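Local structure of multicopper oxidase (Uncultured bacterium, 4E9X) at residues 10-15 with 153-158; 15-20 with 145-150; 29-34 with 295-300; 55-60 with 110-115; 169-174 with 311-316. The protein probably oxidises its substrates at a mononuclear copper site and passes the electrons to a copper cluster where dioxygen is reduced to water. All coordinates share one frame; numbering follows the deposited sequence.

Interaction 1: residues 10-15 with 153-158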
# COMPACT_ATOMS: atom_id res chain seq x y z
N ILE A 10 8.39 8.20 30.57
CA ILE A 10 7.60 7.14 30.00
C ILE A 10 6.67 6.67 31.12
O ILE A 10 7.22 6.34 32.18
CB ILE A 10 8.40 5.97 29.41
CG1 ILE A 10 9.59 6.42 28.57
CG2 ILE A 10 7.48 5.10 28.55
CD1 ILE A 10 10.45 5.27 28.07
N GLU A 11 5.37 6.66 30.92
CA GLU A 11 4.39 6.46 31.99
C GLU A 11 3.39 5.37 31.63
O GLU A 11 3.03 5.24 30.45
CB GLU A 11 3.59 7.76 32.25
CG GLU A 11 4.51 8.94 32.57
CD GLU A 11 5.22 8.91 33.91
OE1 GLU A 11 4.87 8.11 34.79
OE2 GLU A 11 6.20 9.72 34.09
N GLU A 12 2.90 4.63 32.64
CA GLU A 12 1.79 3.73 32.43
C GLU A 12 0.51 4.51 32.71
O GLU A 12 0.26 4.93 33.83
CB GLU A 12 1.88 2.52 33.39
CG GLU A 12 3.08 1.67 33.05
CD GLU A 12 3.28 0.43 33.88
OE1 GLU A 12 2.46 0.14 34.80
OE2 GLU A 12 4.25 -0.30 33.59
N VAL A 13 -0.27 4.70 31.63
CA VAL A 13 -1.54 5.39 31.74
C VAL A 13 -2.56 4.64 30.90
O VAL A 13 -2.21 3.77 30.07
CB VAL A 13 -1.47 6.88 31.31
CG1 VAL A 13 -0.52 7.66 32.20
CG2 VAL A 13 -1.03 7.02 29.84
N THR A 14 -3.84 4.97 31.13
CA THR A 14 -4.95 4.46 30.32
C THR A 14 -5.61 5.64 29.57
O THR A 14 -5.92 6.67 30.16
CB THR A 14 -5.98 3.78 31.26
OG1 THR A 14 -5.35 2.67 31.92
CG2 THR A 14 -7.20 3.26 30.50
N ILE A 15 -5.82 5.41 28.28
CA ILE A 15 -6.43 6.43 27.45
C ILE A 15 -7.77 5.95 26.95
O ILE A 15 -7.98 4.76 26.85
CB ILE A 15 -5.52 6.84 26.23
CG1 ILE A 15 -5.13 5.63 25.40
CG2 ILE A 15 -4.31 7.60 26.76
CD1 ILE A 15 -4.48 6.03 24.07
N ASP A 153 -6.24 -4.31 28.10
CA ASP A 153 -6.06 -4.18 29.56
C ASP A 153 -4.82 -4.92 30.04
O ASP A 153 -4.70 -5.16 31.26
CB ASP A 153 -7.22 -4.71 30.40
CG ASP A 153 -7.29 -4.24 31.85
OD1 ASP A 153 -6.62 -3.26 32.26
OD2 ASP A 153 -8.04 -4.88 32.66
N LYS A 154 -3.92 -5.36 29.12
CA LYS A 154 -2.83 -6.23 29.58
C LYS A 154 -1.59 -6.03 28.74
O LYS A 154 -1.38 -6.49 27.63
CB LYS A 154 -3.31 -7.69 29.56
CG LYS A 154 -3.67 -8.12 28.13
CD LYS A 154 -5.08 -8.68 28.05
CE LYS A 154 -5.00 -10.19 27.81
NZ LYS A 154 -6.01 -10.97 28.60
N TYR A 155 -0.70 -5.28 29.36
CA TYR A 155 0.62 -5.13 28.81
C TYR A 155 1.30 -6.48 28.62
O TYR A 155 1.07 -7.46 29.38
CB TYR A 155 1.41 -4.29 29.82
CG TYR A 155 1.06 -2.83 30.01
CD1 TYR A 155 0.90 -1.94 28.97
CD2 TYR A 155 0.89 -2.31 31.31
CE1 TYR A 155 0.58 -0.65 29.27
CE2 TYR A 155 0.57 -1.02 31.61
CZ TYR A 155 0.42 -0.16 30.55
OH TYR A 155 0.09 1.17 30.80
N GLY A 156 2.17 -6.57 27.60
CA GLY A 156 2.88 -7.79 27.33
C GLY A 156 2.33 -8.66 26.24
O GLY A 156 2.99 -9.66 25.89
N GLU A 157 1.18 -8.30 25.68
CA GLU A 157 0.50 -9.06 24.63
C GLU A 157 0.11 -8.10 23.51
O GLU A 157 -0.01 -6.91 23.76
CB GLU A 157 -0.76 -9.71 25.16
CG GLU A 157 -0.62 -10.68 26.32
CD GLU A 157 -1.89 -11.52 26.52
OE1 GLU A 157 -2.89 -11.40 25.75
OE2 GLU A 157 -1.93 -12.34 27.44
N GLY A 158 -0.08 -8.64 22.29
CA GLY A 158 -0.59 -7.85 21.19
C GLY A 158 0.40 -7.60 20.08
O GLY A 158 1.58 -7.88 20.15
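Glu12 comes obliquely to the ring of Tyr155, its carboxylate plane 46° from that of the ring and Glu12 CD lying 3.8 Å from Tyr155 CE2; the ring also stacks with Phe26 of strand 21-28. The contact joins strand 3-18, in the first of the two domains expected to have the cupredoxin fold of multicopper oxidases, to a loop that follows strand 138-147 in the second. That loop makes a type II beta turn from Lys154 to Glu157, with Tyr155 and Gly156 at its corners; the positive phi of Gly156 (99°) suits glycine, whose backbone N is hydrogen-bonded to Glu111 OE2. From the turn the ring reaches across to the strand. Glu12 answers with CG anti to its carbonyl carbon (chi1 -67°) and an extended chain that passes obliquely across the phenol end of the ring, CG 3.8 Å from Tyr155 OH, with OE2 hydrogen-bonded to Ser54 OG. The two segments meet by van der Waals contact, and the phenol oxygen is hydrogen-bonded to Val25 O on the neighbouring strand. An alanine in place of Tyr155 would probably strip that carbonyl of its phenol partner and open a gap beside Phe26 and the methylenes of Glu12. At the strand, Tyr155 OH sits 3.5 Å from Val13 O and, closest of all, 3.4 Å from Glu12 CB.

Interaction 2: residues 15-20 with 145-150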
# COMPACT_ATOMS: atom_id res chain seq x y z
N ILE A 15 -5.82 5.41 28.28
CA ILE A 15 -6.43 6.43 27.45
C ILE A 15 -7.77 5.95 26.95
O ILE A 15 -7.98 4.76 26.85
CB ILE A 15 -5.52 6.84 26.23
CG1 ILE A 15 -5.13 5.63 25.40
CG2 ILE A 15 -4.31 7.60 26.76
CD1 ILE A 15 -4.48 6.03 24.07
N LYS A 16 -8.65 6.85 26.65
CA LYS A 16 -9.92 6.46 26.02
C LYS A 16 -9.76 6.60 24.52
O LYS A 16 -9.60 7.71 24.05
CB LYS A 16 -11.06 7.36 26.52
CG LYS A 16 -12.40 6.86 25.96
CD LYS A 16 -13.55 7.61 26.55
CE LYS A 16 -14.33 6.98 27.68
NZ LYS A 16 -13.71 5.91 28.48
N VAL A 17 -9.75 5.49 23.80
CA VAL A 17 -9.57 5.54 22.35
C VAL A 17 -10.92 5.73 21.65
O VAL A 17 -11.01 6.46 20.66
CB VAL A 17 -8.87 4.24 21.89
CG1 VAL A 17 -8.80 4.09 20.35
CG2 VAL A 17 -7.47 4.17 22.41
N ALA A 18 -11.96 5.03 22.15
CA ALA A 18 -13.26 5.05 21.52
C ALA A 18 -14.31 4.98 22.65
O ALA A 18 -13.91 4.55 23.76
CB ALA A 18 -13.38 3.81 20.62
N PRO A 19 -15.57 5.27 22.41
CA PRO A 19 -16.62 5.04 23.42
C PRO A 19 -16.51 3.57 23.83
O PRO A 19 -16.48 2.62 22.99
CB PRO A 19 -17.86 5.35 22.63
CG PRO A 19 -17.42 6.42 21.66
CD PRO A 19 -16.14 5.81 21.15
N GLY A 20 -16.32 3.36 25.15
CA GLY A 20 -16.17 2.03 25.65
C GLY A 20 -14.91 1.25 25.40
O GLY A 20 -14.83 0.07 25.79
N SER A 145 -3.08 5.09 13.67
CA SER A 145 -2.70 3.81 14.26
C SER A 145 -3.97 2.98 14.42
O SER A 145 -5.10 3.38 14.12
CB SER A 145 -1.95 3.98 15.56
OG SER A 145 -2.78 4.50 16.58
N THR A 146 -3.68 1.76 14.88
CA THR A 146 -4.74 0.77 15.07
C THR A 146 -4.65 0.15 16.46
O THR A 146 -3.62 0.23 17.13
CB THR A 146 -4.73 -0.37 13.99
OG1 THR A 146 -3.66 -1.26 14.28
CG2 THR A 146 -4.56 0.24 12.60
N TRP A 147 -5.72 -0.51 16.89
CA TRP A 147 -5.82 -0.99 18.26
C TRP A 147 -6.47 -2.37 18.25
O TRP A 147 -7.36 -2.62 17.46
CB TRP A 147 -6.67 -0.08 19.15
CG TRP A 147 -6.19 1.35 19.07
CD1 TRP A 147 -6.57 2.27 18.12
CD2 TRP A 147 -5.25 2.01 19.91
NE1 TRP A 147 -5.91 3.48 18.33
CE2 TRP A 147 -5.10 3.34 19.43
CE3 TRP A 147 -4.51 1.57 21.04
CZ2 TRP A 147 -4.24 4.26 20.04
CZ3 TRP A 147 -3.67 2.53 21.61
CH2 TRP A 147 -3.53 3.85 21.13
N GLU A 148 -6.03 -3.23 19.17
CA GLU A 148 -6.57 -4.59 19.29
C GLU A 148 -7.31 -4.70 20.62
O GLU A 148 -6.67 -4.77 21.67
CB GLU A 148 -5.41 -5.59 19.28
CG GLU A 148 -4.66 -5.51 17.95
CD GLU A 148 -3.28 -6.11 17.97
OE1 GLU A 148 -2.96 -6.70 19.03
OE2 GLU A 148 -2.50 -6.04 17.02
N SER A 149 -8.63 -4.67 20.63
CA SER A 149 -9.34 -4.57 21.90
C SER A 149 -9.07 -5.75 22.83
O SER A 149 -9.16 -5.54 24.06
CB SER A 149 -10.86 -4.43 21.66
OG SER A 149 -11.42 -5.61 21.12
N ALA A 150 -8.73 -6.92 22.30
CA ALA A 150 -8.53 -8.04 23.22
C ALA A 150 -7.38 -7.83 24.19
O ALA A 150 -7.31 -8.50 25.22
CB ALA A 150 -8.26 -9.32 22.42
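Both methyls of Val17 rest on one face of the Trp147 indole. CG1 lies over the five-membered ring, 3.7 Å from its centroid and 15° off the normal, in a CH-pi contact; its nearest ring atoms include Trp147 NE1, at 3.6 Å from Val17 CG1. CG2 sits over the centre of the ring system, 3.8 Å above the plane. The branch is set by a chi1 of 172°, which turns CG1 opposite the backbone N and presents the two methyls side by side to the flat surface. Ile15, two residues earlier on the same strand, crosses the indole at about a right angle and touches the benzo end, CD1 to Trp147 CH2 at 3.8 Å. Strand 3-18 is thereby packed against strand 138-147, a junction between the two domains of a multicopper oxidase. Just where Val17 contributes, the first strand is distorted: Val17 and Ala18 both face Leu21 in a classic beta bulge, and a backbone hydrogen bond joins Val17 to Ser174. Beyond this first layer, the indole is positioned by Tyr23, whose ring meets it edge-to-face, and by Ser169, whose OG is hydrogen-bonded to Trp147 NE1 and so satisfies the buried N-H.

Interaction 3: residues 29-34 with 295-300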
# COMPACT_ATOMS: atom_id res chain seq x y z
N ASN A 29 5.51 11.13 28.44
CA ASN A 29 4.95 12.16 29.30
C ASN A 29 3.49 11.83 29.58
O ASN A 29 2.67 12.76 29.79
CB ASN A 29 5.12 13.55 28.70
CG ASN A 29 6.54 14.05 28.77
OD1 ASN A 29 7.45 13.33 29.18
ND2 ASN A 29 6.75 15.30 28.37
N GLY A 30 3.11 10.57 29.63
CA GLY A 30 1.77 10.21 30.01
C GLY A 30 0.70 10.59 29.00
O GLY A 30 -0.46 10.73 29.34
N GLN A 31 1.08 10.70 27.70
CA GLN A 31 0.07 11.07 26.71
C GLN A 31 0.34 10.28 25.41
O GLN A 31 1.48 9.87 25.17
CB GLN A 31 0.10 12.57 26.42
CG GLN A 31 1.50 13.12 26.02
CD GLN A 31 1.36 14.57 25.57
OE1 GLN A 31 1.28 15.48 26.41
NE2 GLN A 31 1.34 14.78 24.26
N VAL A 32 -0.72 10.14 24.59
CA VAL A 32 -0.63 9.53 23.27
C VAL A 32 -1.45 10.41 22.32
O VAL A 32 -2.64 10.58 22.64
CB VAL A 32 -1.12 8.11 23.18
CG1 VAL A 32 -0.88 7.59 21.76
CG2 VAL A 32 -0.38 7.21 24.22
N PRO A 33 -0.94 10.98 21.23
CA PRO A 33 0.46 11.00 20.82
C PRO A 33 1.38 11.61 21.90
O PRO A 33 0.92 12.35 22.80
CB PRO A 33 0.43 12.00 19.67
CG PRO A 33 -0.98 11.98 19.11
CD PRO A 33 -1.84 11.72 20.32
N GLY A 34 2.63 11.21 21.85
CA GLY A 34 3.64 11.79 22.73
C GLY A 34 3.77 13.29 22.44
O GLY A 34 3.22 13.86 21.47
N PHE A 295 -6.09 19.46 18.87
CA PHE A 295 -6.17 18.02 18.62
C PHE A 295 -5.20 17.58 17.54
O PHE A 295 -4.81 16.42 17.53
CB PHE A 295 -7.61 17.68 18.23
CG PHE A 295 -7.78 16.17 17.95
CD1 PHE A 295 -7.84 15.25 18.97
CD2 PHE A 295 -7.83 15.73 16.63
CE1 PHE A 295 -7.96 13.88 18.69
CE2 PHE A 295 -7.94 14.39 16.33
CZ PHE A 295 -8.00 13.47 17.36
N PHE A 296 -4.83 18.48 16.63
CA PHE A 296 -3.84 18.17 15.60
C PHE A 296 -2.55 18.93 15.82
O PHE A 296 -1.75 19.11 14.90
CB PHE A 296 -4.39 18.50 14.19
CG PHE A 296 -5.70 17.82 13.86
CD1 PHE A 296 -5.71 16.47 13.49
CD2 PHE A 296 -6.92 18.50 13.92
CE1 PHE A 296 -6.89 15.83 13.15
CE2 PHE A 296 -8.12 17.84 13.56
CZ PHE A 296 -8.11 16.50 13.20
N TYR A 297 -2.32 19.36 17.09
CA TYR A 297 -1.09 20.09 17.47
C TYR A 297 -0.99 21.44 16.79
O TYR A 297 0.06 22.09 16.81
CB TYR A 297 0.18 19.26 17.29
CG TYR A 297 0.61 18.44 18.48
CD1 TYR A 297 0.66 18.95 19.76
CD2 TYR A 297 1.03 17.12 18.28
CE1 TYR A 297 1.08 18.17 20.86
CE2 TYR A 297 1.44 16.33 19.35
CZ TYR A 297 1.47 16.86 20.63
OH TYR A 297 1.87 16.12 21.72
N SER A 298 -2.09 21.98 16.20
CA SER A 298 -1.93 23.21 15.39
C SER A 298 -1.63 24.42 16.24
O SER A 298 -1.00 25.32 15.77
CB SER A 298 -3.23 23.47 14.61
OG SER A 298 -3.49 22.43 13.69
N GLU A 299 -2.10 24.43 17.49
CA GLU A 299 -1.74 25.59 18.34
C GLU A 299 -0.31 25.43 18.83
O GLU A 299 0.50 26.37 18.76
CB GLU A 299 -2.73 25.72 19.51
CG GLU A 299 -4.13 26.06 18.98
CD GLU A 299 -4.16 27.33 18.12
OE1 GLU A 299 -3.49 28.38 18.33
OE2 GLU A 299 -4.87 27.33 17.10
N SER A 300 0.08 24.24 19.29
CA SER A 300 1.47 24.05 19.73
C SER A 300 2.46 24.37 18.62
O SER A 300 3.54 24.89 18.96
CB SER A 300 1.71 22.59 20.16
OG SER A 300 0.85 22.23 21.22
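The two segments are irregular: a cis peptide bond precedes Pro33, and Tyr297 has a left-handed backbone conformation. The first is a loop between strands 21-28 and 36-40 of the first multicopper oxidase domain; the second belongs to the long C-terminal tail that runs on after strand 270-275 and packs back into the interior. Tyr297 comes at the loop phenol first, from the opposite direction to Gln31. Its OH donates a short hydrogen bond of 2.6 Å to Gly34 O, which lies in the plane of the phenol ring at its edge; the hydroxyl stands above the carbonyl plane, 38° out of it, with a C=O...O angle of 123°. Gln31 CG sits between the backbone N and the carbonyl carbon, and the chain, extended beyond it, carries NE2 to 2.9 Å from Tyr297 OH, the amide turned 15° from the ring. Pro33 CB lies obliquely to the ring, a loose 4.5 Å from Tyr297 CE2. Phe313 meets the ring edge-to-face. A phenylalanine at Tyr297 would probably leave the buried Gly34 O without its hydroxyl donor. The loop also braces itself: Gln31 NE2 donates to Pro33 O over 2.9 Å, with the carbonyl oxygen close to the amide plane.

Interaction 4: residues 55-60 with 110-115. With CU (copper (II) ion), chain D; CU (copper (II) ion), chain K.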
# COMPACT_ATOMS: atom_id res chain seq x y z
N LEU A 55 8.51 -1.93 32.34
CA LEU A 55 9.11 -2.71 31.25
C LEU A 55 10.20 -1.87 30.60
O LEU A 55 10.17 -0.63 30.69
CB LEU A 55 8.07 -3.05 30.19
CG LEU A 55 6.97 -4.06 30.52
CD1 LEU A 55 6.06 -4.35 29.36
CD2 LEU A 55 7.63 -5.36 30.98
N PRO A 56 11.18 -2.49 29.94
CA PRO A 56 12.20 -1.76 29.24
C PRO A 56 11.68 -1.11 27.94
O PRO A 56 10.76 -1.61 27.27
CB PRO A 56 13.24 -2.82 28.91
CG PRO A 56 12.55 -4.13 29.07
CD PRO A 56 11.34 -3.96 29.92
N HIS A 57 12.34 0.03 27.63
CA HIS A 57 12.02 0.78 26.40
C HIS A 57 13.29 1.40 25.84
O HIS A 57 14.32 1.41 26.52
CB HIS A 57 11.03 1.93 26.72
CG HIS A 57 9.74 1.45 27.33
ND1 HIS A 57 8.78 0.76 26.63
CD2 HIS A 57 9.31 1.55 28.62
CE1 HIS A 57 7.79 0.48 27.51
NE2 HIS A 57 8.11 0.95 28.73
N THR A 58 13.17 2.00 24.65
CA THR A 58 14.17 2.93 24.13
C THR A 58 13.43 4.07 23.41
O THR A 58 12.20 3.99 23.33
CB THR A 58 15.14 2.32 23.10
OG1 THR A 58 14.35 1.80 22.00
CG2 THR A 58 15.96 1.17 23.70
N ILE A 59 14.14 5.05 22.90
CA ILE A 59 13.52 5.93 21.89
C ILE A 59 14.42 5.93 20.67
O ILE A 59 15.59 6.29 20.77
CB ILE A 59 13.30 7.35 22.39
CG1 ILE A 59 12.53 7.41 23.73
CG2 ILE A 59 12.54 8.15 21.30
CD1 ILE A 59 12.21 8.88 24.12
N HIS A 60 13.84 5.56 19.53
CA HIS A 60 14.43 5.75 18.22
C HIS A 60 13.85 7.00 17.56
O HIS A 60 12.65 7.31 17.62
CB HIS A 60 14.15 4.52 17.35
CG HIS A 60 14.46 4.78 15.90
ND1 HIS A 60 15.71 5.09 15.42
CD2 HIS A 60 13.63 4.73 14.81
CE1 HIS A 60 15.63 5.29 14.11
NE2 HIS A 60 14.38 5.05 13.71
N ASN A 110 6.30 -4.46 17.81
CA ASN A 110 4.98 -4.93 17.37
C ASN A 110 3.93 -4.58 18.39
O ASN A 110 2.82 -4.20 18.03
CB ASN A 110 5.01 -6.43 17.06
CG ASN A 110 5.40 -7.30 18.22
OD1 ASN A 110 6.54 -7.19 18.70
ND2 ASN A 110 4.49 -8.11 18.71
N GLU A 111 4.26 -4.68 19.68
CA GLU A 111 3.30 -4.32 20.71
C GLU A 111 3.43 -2.87 21.10
O GLU A 111 2.43 -2.12 21.17
CB GLU A 111 3.49 -5.22 21.96
CG GLU A 111 2.49 -4.84 23.05
CD GLU A 111 2.75 -5.35 24.44
OE1 GLU A 111 3.65 -6.20 24.63
OE2 GLU A 111 2.01 -4.86 25.36
N HIS A 112 4.66 -2.39 21.43
CA HIS A 112 4.80 -1.07 22.02
C HIS A 112 4.39 0.04 21.05
O HIS A 112 3.75 1.00 21.46
CB HIS A 112 6.24 -0.89 22.56
CG HIS A 112 6.51 -1.68 23.80
ND1 HIS A 112 7.58 -1.35 24.64
CD2 HIS A 112 5.90 -2.79 24.30
CE1 HIS A 112 7.60 -2.23 25.63
NE2 HIS A 112 6.61 -3.09 25.45
N VAL A 113 4.83 -0.09 19.78
CA VAL A 113 4.47 0.88 18.76
C VAL A 113 3.12 0.51 18.18
O VAL A 113 2.29 1.39 17.94
CB VAL A 113 5.55 1.02 17.66
CG1 VAL A 113 5.13 2.02 16.61
CG2 VAL A 113 6.88 1.42 18.33
N GLY A 114 2.84 -0.77 18.01
CA GLY A 114 1.57 -1.17 17.36
C GLY A 114 0.34 -0.85 18.21
O GLY A 114 -0.68 -0.39 17.64
N VAL A 115 0.41 -1.10 19.54
CA VAL A 115 -0.82 -0.86 20.38
C VAL A 115 -0.54 -0.12 21.66
O VAL A 115 -1.55 0.10 22.34
CB VAL A 115 -1.59 -2.16 20.68
CG1 VAL A 115 -2.03 -2.83 19.35
CG2 VAL A 115 -0.82 -3.21 21.51
CU CU D . 8.67 0.33 24.65
CU CU K . 14.05 4.64 11.92
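Metal coordination carries this contact: His57 ND1 and His112 ND1 each bind the same copper ion at 2.0 Å, one from the loop 55-60 and the other from the short helix 109-115. Both place CG anti to the carbonyl carbon (chi1 -59° in His57 and -73° in His112), turning each ND1 to the copper. Cys105 and Met118 are the remaining residues of the site. The two imidazole nitrogens are 3.1 Å apart, His57 ND1 from His112 ND1, without any hydrogen bond, since both are turned to the metal. The rings meet obliquely, their planes 48° apart and their centroids 4.8 Å, so that CE1 of His57 and CE1 of His112 approach to 3.3 Å. Two histidines, a cysteine and a methionine are the ligand set of the type 1, or blue, copper site of the cupredoxin fold, which in multicopper oxidases usually takes electrons from the substrate. His60, three residues along from His57, serves a different centre: its NE2 binds a second copper at 1.9 Å, which His204 of the second subunit shares, and His206 of that subunit stacks on the imidazole. His60 also lines the pocket of the bound oxygen molecule, so the segment 55-60 runs from one copper centre to the other.

His57 NE2 is hydrogen-bonded to Thr53 OG1, which fixes the rotation of a ring already tethered at ND1. Packing is slight: Pro56 O makes a close in-plane approach to the His112 ring edge, 3.6 Å from CE1, and Leu55 CD1 lies obliquely 4.1 Å from His112 NE2.

Interaction 5: residues 169-174 with 311-316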
# COMPACT_ATOMS: atom_id res chain seq x y z
N SER A 169 -7.64 4.90 14.56
CA SER A 169 -7.67 6.25 15.08
C SER A 169 -6.78 7.19 14.30
O SER A 169 -5.86 6.81 13.57
CB SER A 169 -7.22 6.26 16.56
OG SER A 169 -5.90 5.67 16.67
N VAL A 170 -7.06 8.49 14.50
CA VAL A 170 -6.09 9.54 14.25
C VAL A 170 -5.80 10.18 15.60
O VAL A 170 -6.72 10.50 16.37
CB VAL A 170 -6.60 10.56 13.20
CG1 VAL A 170 -7.98 11.12 13.53
CG2 VAL A 170 -5.57 11.71 13.03
N ASN A 171 -4.53 10.37 15.92
CA ASN A 171 -4.07 10.96 17.20
C ASN A 171 -4.75 10.27 18.37
O ASN A 171 -5.18 10.92 19.32
CB ASN A 171 -4.28 12.47 17.21
CG ASN A 171 -3.39 13.12 16.15
OD1 ASN A 171 -2.55 12.45 15.57
ND2 ASN A 171 -3.62 14.41 15.85
N ALA A 172 -4.82 8.94 18.27
CA ALA A 172 -5.30 8.04 19.35
C ALA A 172 -6.77 8.22 19.71
O ALA A 172 -7.18 7.74 20.77
CB ALA A 172 -4.41 8.13 20.59
N LYS A 173 -7.59 8.80 18.84
CA LYS A 173 -9.04 8.77 19.05
C LYS A 173 -9.72 8.26 17.79
O LYS A 173 -9.31 8.48 16.66
CB LYS A 173 -9.56 10.15 19.49
CG LYS A 173 -8.69 10.79 20.59
CD LYS A 173 -9.36 11.80 21.49
CE LYS A 173 -8.32 12.61 22.28
NZ LYS A 173 -7.78 11.80 23.42
N SER A 174 -10.83 7.56 18.06
CA SER A 174 -11.74 7.03 17.05
C SER A 174 -13.02 7.89 17.01
O SER A 174 -13.59 8.18 18.08
CB SER A 174 -12.04 5.58 17.45
OG SER A 174 -13.08 4.99 16.64
N ASP A 311 -2.85 18.36 27.02
CA ASP A 311 -3.69 17.62 27.94
C ASP A 311 -4.81 16.88 27.24
O ASP A 311 -5.32 15.92 27.80
CB ASP A 311 -4.25 18.53 29.05
CG ASP A 311 -4.96 19.77 28.59
OD1 ASP A 311 -5.41 19.81 27.41
OD2 ASP A 311 -5.01 20.76 29.37
N GLY A 312 -5.20 17.22 26.01
CA GLY A 312 -6.24 16.43 25.32
C GLY A 312 -5.74 15.05 24.99
O GLY A 312 -6.54 14.19 24.65
N PHE A 313 -4.42 14.83 25.05
CA PHE A 313 -3.84 13.51 24.73
C PHE A 313 -3.45 12.76 25.99
O PHE A 313 -2.96 11.61 25.89
CB PHE A 313 -2.57 13.71 23.90
CG PHE A 313 -2.82 14.38 22.54
CD1 PHE A 313 -4.02 14.28 21.89
CD2 PHE A 313 -1.77 15.05 21.95
CE1 PHE A 313 -4.14 14.87 20.64
CE2 PHE A 313 -1.89 15.65 20.69
CZ PHE A 313 -3.11 15.53 20.01
N LYS A 314 -3.61 13.33 27.18
CA LYS A 314 -3.16 12.67 28.41
C LYS A 314 -4.06 11.53 28.87
O LYS A 314 -5.29 11.62 28.74
CB LYS A 314 -3.11 13.70 29.56
CG LYS A 314 -1.88 14.61 29.39
CD LYS A 314 -2.06 15.69 30.46
CE LYS A 314 -1.01 16.74 30.50
NZ LYS A 314 0.16 16.11 31.14
N GLY A 315 -3.43 10.45 29.39
CA GLY A 315 -4.22 9.35 29.95
C GLY A 315 -4.23 9.47 31.47
O GLY A 315 -3.68 10.38 32.10
N GLU A 316 -4.91 8.49 32.06
CA GLU A 316 -5.14 8.43 33.49
C GLU A 316 -4.15 7.45 34.13
O GLU A 316 -3.99 6.30 33.67
CB GLU A 316 -6.59 7.97 33.76
CG GLU A 316 -7.64 8.95 33.25
CD GLU A 316 -9.08 8.49 33.56
OE1 GLU A 316 -9.28 7.38 34.10
OE2 GLU A 316 -9.98 9.29 33.22
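Asn171 and Ala172, both in left-handed backbone conformation (Asn171 phi 49°), form the corners of a type I' turn from Val170 to Lys173, and the segment facing it makes a short 3-10 turn over 311-313. Paired backbone bonds close the first, Val170 N to Lys173 O and Lys173 N to Val170 O, each 3.1 Å. From the closing position Lys173 reaches across with its chain extended until the last bond, where chi4 of -77° swings the ammonium group over to Gly312. Its NZ then donates 3.0 Å to Gly312 O, nearly along the C=O axis. Lys173 is modelled in two conformers and the bond is seen in the one described, so its weight is uncertain. Gly312 has no side chain to meet it; its carbonyl does the work.

The second point of contact is apolar and light: Asn171 CB lies 4.2 Å from Phe313 CE1, approaching the ring obliquely. CG of Asn171 is anti to its carbonyl carbon (chi1 -65°), which directs the amide to partners elsewhere: OD1 accepts from Met143 N and ND2 serves both Ile141 O and Phe295 O, so the buried group is gripped by three backbone partners. His310 meets the Phe313 ring edge-to-face. Asparagine as the first corner residue of a type I' turn is a familiar feature of two-residue beta-hairpin loops, and here the turn stands at the end of edge strand 167-170, in the second multicopper oxidase domain, against the C-terminal tail.

How the interactions relate
From the N terminus, strand 3-18 opens interactions 1 and 2, which share Ile15 and return after the first domain to strand 138-147 and the loop beyond it. The smaller loop of interaction 2 lies within that of interaction 1, and both enclose interaction 4, a closure local to the first domain. Interaction 3 starts inside these loops but ends far along the chain at 295-300, so it crosses interactions 1 and 2 while also enclosing interaction 4. Interaction 5 begins after 1, 2 and 4 have closed and crosses 3, bringing the tail onto the second domain. Interactions 3 and 5 also meet directly, through the backbone of Val32 and Phe313.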